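Phage terminase large subunit (Thermus phage P7426, PDB 7KS4) probably acts as an ATP-driven motor that moves viral DNA into empty capsids and as the nuclease that cuts the genome, this chain being its N-terminal ATPase domain. Local coordinates at residues E55-L60 / E87-L92. Numbering follows the deposited sequence.
Sequences EAVFEL and EKVERL
Val57 and Val89 meet through their CG2 methyls. The flat pair lies within segment 87-92, where the Arg91 guanidinium has the carboxylate carbon of Glu87 at its edge, in its plane. Arg91 NE gives a nearly straight hydrogen bond (168°) to Glu87 OE2, 3.0 Å away, on the syn side; it is part of a salt bridge between residues four apart.

The contact is apolar and buried. Val57 points at the other helix and spreads its two methyls over it. CG1, anti to the backbone N (chi1 176°), reaches Leu92 CD2 at 3.9 Å. CG2 rests against Lys88 CB at 3.6 Å and touches Val89 CG2 at 4.0 Å. The two valines pass each other in opposite directions. Leu60 comes in at about a right angle, and its CD1 lies 3.9 Å from Val89 CG2. Val89 CG2 is shared by Val57 and Leu60.

Lys88 lends the aliphatic part of its chain, CB and CD, to Val57 CG2. Its end leads away to a salt bridge with Glu50, a residue of the ADP pocket. Leu19 of helix 13-19 packs on both Val57 and Lys88.

The axes of 55-60 and 87-92 come within 9.8 Å and cross at -40°. This is helix-on-helix packing in a P-loop ATPase of the ASCE class: helix 48-62, which starts at the Walker A lysine, lies against helix 75-92, which follows strand 67-72.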
ATOM      1  N   GLU A  55       1.964  -3.677  -6.085  1.00 28.26           N
ATOM      2  CA  GLU A  55       1.577  -4.854  -5.308  1.00 28.44           C
ATOM      3  C   GLU A  55       0.177  -5.319  -5.680  1.00 28.22           C
ATOM      4  O   GLU A  55      -0.064  -6.520  -5.863  1.00 27.83           O
ATOM      5  CB  GLU A  55       1.656  -4.544  -3.809  1.00 29.69           C
ATOM      6  CG  GLU A  55       3.075  -4.332  -3.288  1.00 31.67           C
ATOM      7  CD  GLU A  55       3.792  -5.632  -2.983  1.00 32.13           C
ATOM      8  OE1 GLU A  55       3.116  -6.640  -2.691  1.00 31.45           O
ATOM      9  OE2 GLU A  55       5.041  -5.650  -3.044  1.00 33.93           O
ATOM     10  N   ALA A  56      -0.763  -4.382  -5.797  1.00 28.19           N
ATOM     11  CA  ALA A  56      -2.135  -4.731  -6.157  1.00 27.99           C
ATOM     12  C   ALA A  56      -2.211  -5.332  -7.554  1.00 28.17           C
ATOM     13  O   ALA A  56      -2.889  -6.343  -7.767  1.00 27.59           O
ATOM     14  CB  ALA A  56      -3.023  -3.495  -6.051  1.00 29.74           C
ATOM     15  N   VAL A  57      -1.526  -4.721  -8.526  1.00 28.86           N
ATOM     16  CA  VAL A  57      -1.542  -5.250  -9.889  1.00 28.63           C
ATOM     17  C   VAL A  57      -1.072  -6.695  -9.898  1.00 28.36           C
ATOM     18  O   VAL A  57      -1.687  -7.568 -10.524  1.00 28.37           O
ATOM     19  CB  VAL A  57      -0.676  -4.386 -10.825  1.00 29.87           C
ATOM     20  CG1 VAL A  57      -0.643  -5.013 -12.217  1.00 30.45           C
ATOM     21  CG2 VAL A  57      -1.202  -2.967 -10.909  1.00 31.42           C
ATOM     22  N   PHE A  58       0.043  -6.968  -9.219  1.00 28.66           N
ATOM     23  CA  PHE A  58       0.585  -8.320  -9.196  1.00 28.62           C
ATOM     24  C   PHE A  58      -0.436  -9.316  -8.653  1.00 29.20           C
ATOM     25  O   PHE A  58      -0.675 -10.371  -9.255  1.00 30.33           O
ATOM     26  CB  PHE A  58       1.867  -8.346  -8.370  1.00 28.99           C
ATOM     27  CG  PHE A  58       2.510  -9.696  -8.315  1.00 30.72           C
ATOM     28  CD1 PHE A  58       3.159 -10.209  -9.426  1.00 31.70           C
ATOM     29  CD2 PHE A  58       2.454 -10.456  -7.161  1.00 31.78           C
ATOM     30  CE1 PHE A  58       3.745 -11.457  -9.386  1.00 33.14           C
ATOM     31  CE2 PHE A  58       3.040 -11.702  -7.115  1.00 33.91           C
ATOM     32  CZ  PHE A  58       3.690 -12.199  -8.231  1.00 34.69           C
ATOM     33  N   GLU A  59      -1.059  -8.996  -7.519  1.00 29.56           N
ATOM     34  CA  GLU A  59      -2.034  -9.911  -6.935  1.00 31.19           C
ATOM     35  C   GLU A  59      -3.159 -10.227  -7.912  1.00 31.21           C
ATOM     36  O   GLU A  59      -3.563 -11.389  -8.046  1.00 33.07           O
ATOM     37  CB  GLU A  59      -2.610  -9.322  -5.647  1.00 34.38           C
ATOM     38  CG  GLU A  59      -1.636  -9.289  -4.490  1.00 36.66           C
ATOM     39  CD  GLU A  59      -1.360 -10.659  -3.897  1.00 38.92           C
ATOM     40  OE1 GLU A  59      -2.254 -11.524  -3.932  1.00 41.01           O
ATOM     41  OE2 GLU A  59      -0.239 -10.863  -3.396  1.00 42.44           O
ATOM     42  N   LEU A  60      -3.679  -9.209  -8.606  1.00 28.67           N
ATOM     43  CA  LEU A  60      -4.861  -9.420  -9.439  1.00 29.36           C
ATOM     44  C   LEU A  60      -4.574 -10.375 -10.590  1.00 29.21           C
ATOM     45  O   LEU A  60      -5.460 -11.140 -10.987  1.00 30.21           O
ATOM     46  CB  LEU A  60      -5.382  -8.080  -9.967  1.00 30.39           C
ATOM     47  CG  LEU A  60      -5.849  -7.103  -8.877  1.00 33.21           C
ATOM     48  CD1 LEU A  60      -6.186  -5.747  -9.484  1.00 34.52           C
ATOM     49  CD2 LEU A  60      -7.045  -7.655  -8.101  1.00 34.54           C
ATOM     50  N   GLU A  87      -4.878   2.074 -14.413  1.00 42.56           N
ATOM     51  CA  GLU A  87      -4.040   2.265 -15.599  1.00 44.20           C
ATOM     52  C   GLU A  87      -3.155   1.049 -15.836  1.00 42.72           C
ATOM     53  O   GLU A  87      -3.074   0.528 -16.957  1.00 40.08           O
ATOM     54  CB  GLU A  87      -3.173   3.522 -15.463  1.00 47.96           C
ATOM     55  CG  GLU A  87      -2.396   3.893 -16.743  1.00 52.30           C
ATOM     56  CD  GLU A  87      -1.117   3.079 -16.943  1.00 52.72           C
ATOM     57  OE1 GLU A  87      -0.487   2.696 -15.934  1.00 52.53           O
ATOM     58  OE2 GLU A  87      -0.743   2.824 -18.113  1.00 52.97           O
ATOM     59  N   LYS A  88      -2.479   0.587 -14.781  1.00 39.39           N
ATOM     60  CA  LYS A  88      -1.535  -0.515 -14.927  1.00 39.19           C
ATOM     61  C   LYS A  88      -2.246  -1.806 -15.304  1.00 36.46           C
ATOM     62  O   LYS A  88      -1.755  -2.564 -16.149  1.00 36.61           O
ATOM     63  CB  LYS A  88      -0.746  -0.704 -13.629  1.00 38.70           C
ATOM     64  CG  LYS A  88       0.122   0.487 -13.271  1.00 41.29           C
ATOM     65  CD  LYS A  88       0.842   0.285 -11.942  1.00 40.93           C
ATOM     66  CE  LYS A  88       2.010   1.246 -11.802  1.00 45.41           C
ATOM     67  NZ  LYS A  88       1.615   2.643 -12.085  1.00 48.17           N
ATOM     68  N   VAL A  89      -3.390  -2.080 -14.678  1.00 33.59           N
ATOM     69  CA  VAL A  89      -4.124  -3.312 -14.951  1.00 32.91           C
ATOM     70  C   VAL A  89      -4.675  -3.301 -16.371  1.00 33.25           C
ATOM     71  O   VAL A  89      -4.611  -4.305 -17.087  1.00 31.29           O
ATOM     72  CB  VAL A  89      -5.242  -3.497 -13.906  1.00 32.70           C
ATOM     73  CG1 VAL A  89      -6.298  -4.493 -14.386  1.00 32.81           C
ATOM     74  CG2 VAL A  89      -4.662  -3.954 -12.572  1.00 31.30           C
ATOM     75  N   GLU A  90      -5.241  -2.174 -16.800  1.00 37.49           N
ATOM     76  CA  GLU A  90      -5.802  -2.121 -18.147  1.00 39.66           C
ATOM     77  C   GLU A  90      -4.719  -2.244 -19.209  1.00 39.44           C
ATOM     78  O   GLU A  90      -4.961  -2.831 -20.272  1.00 38.82           O
ATOM     79  CB  GLU A  90      -6.618  -0.837 -18.318  1.00 44.01           C
ATOM     80  CG  GLU A  90      -7.990  -0.949 -17.659  1.00 45.91           C
ATOM     81  CD  GLU A  90      -8.815   0.312 -17.749  1.00 51.12           C
ATOM     82  OE1 GLU A  90      -8.309   1.344 -18.238  1.00 54.02           O
ATOM     83  OE2 GLU A  90      -9.987   0.265 -17.322  1.00 51.68           O
ATOM     84  N   ARG A  91      -3.521  -1.721 -18.938  1.00 39.16           N
ATOM     85  CA  ARG A  91      -2.414  -1.871 -19.876  1.00 39.39           C
ATOM     86  C   ARG A  91      -1.854  -3.289 -19.846  1.00 38.29           C
ATOM     87  O   ARG A  91      -1.659  -3.916 -20.897  1.00 37.91           O
ATOM     88  CB  ARG A  91      -1.321  -0.855 -19.546  1.00 40.39           C
ATOM     89  CG  ARG A  91      -0.014  -1.096 -20.280  1.00 41.38           C
ATOM     90  CD  ARG A  91       0.884   0.129 -20.217  1.00 43.47           C
ATOM     91  NE  ARG A  91       1.127   0.560 -18.840  1.00 44.07           N
ATOM     92  CZ  ARG A  91       2.078   0.066 -18.052  1.00 43.39           C
ATOM     93  NH1 ARG A  91       2.217   0.527 -16.817  1.00 43.32           N
ATOM     94  NH2 ARG A  91       2.891  -0.885 -18.493  1.00 43.78           N
ATOM     95  N   LEU A  92      -1.577  -3.806 -18.646  1.00 36.81           N
ATOM     96  CA  LEU A  92      -0.941  -5.114 -18.528  1.00 37.69           C
ATOM     97  C   LEU A  92      -1.811  -6.224 -19.097  1.00 35.48           C
ATOM     98  O   LEU A  92      -1.287  -7.235 -19.585  1.00 35.69           O
ATOM     99  CB  LEU A  92      -0.622  -5.408 -17.063  1.00 37.80           C
ATOM    100  CG  LEU A  92       0.623  -6.259 -16.848  1.00 39.78           C
ATOM    101  CD1 LEU A  92       1.868  -5.447 -17.192  1.00 42.62           C
ATOM    102  CD2 LEU A  92       0.669  -6.769 -15.409  1.00 38.50           C
TER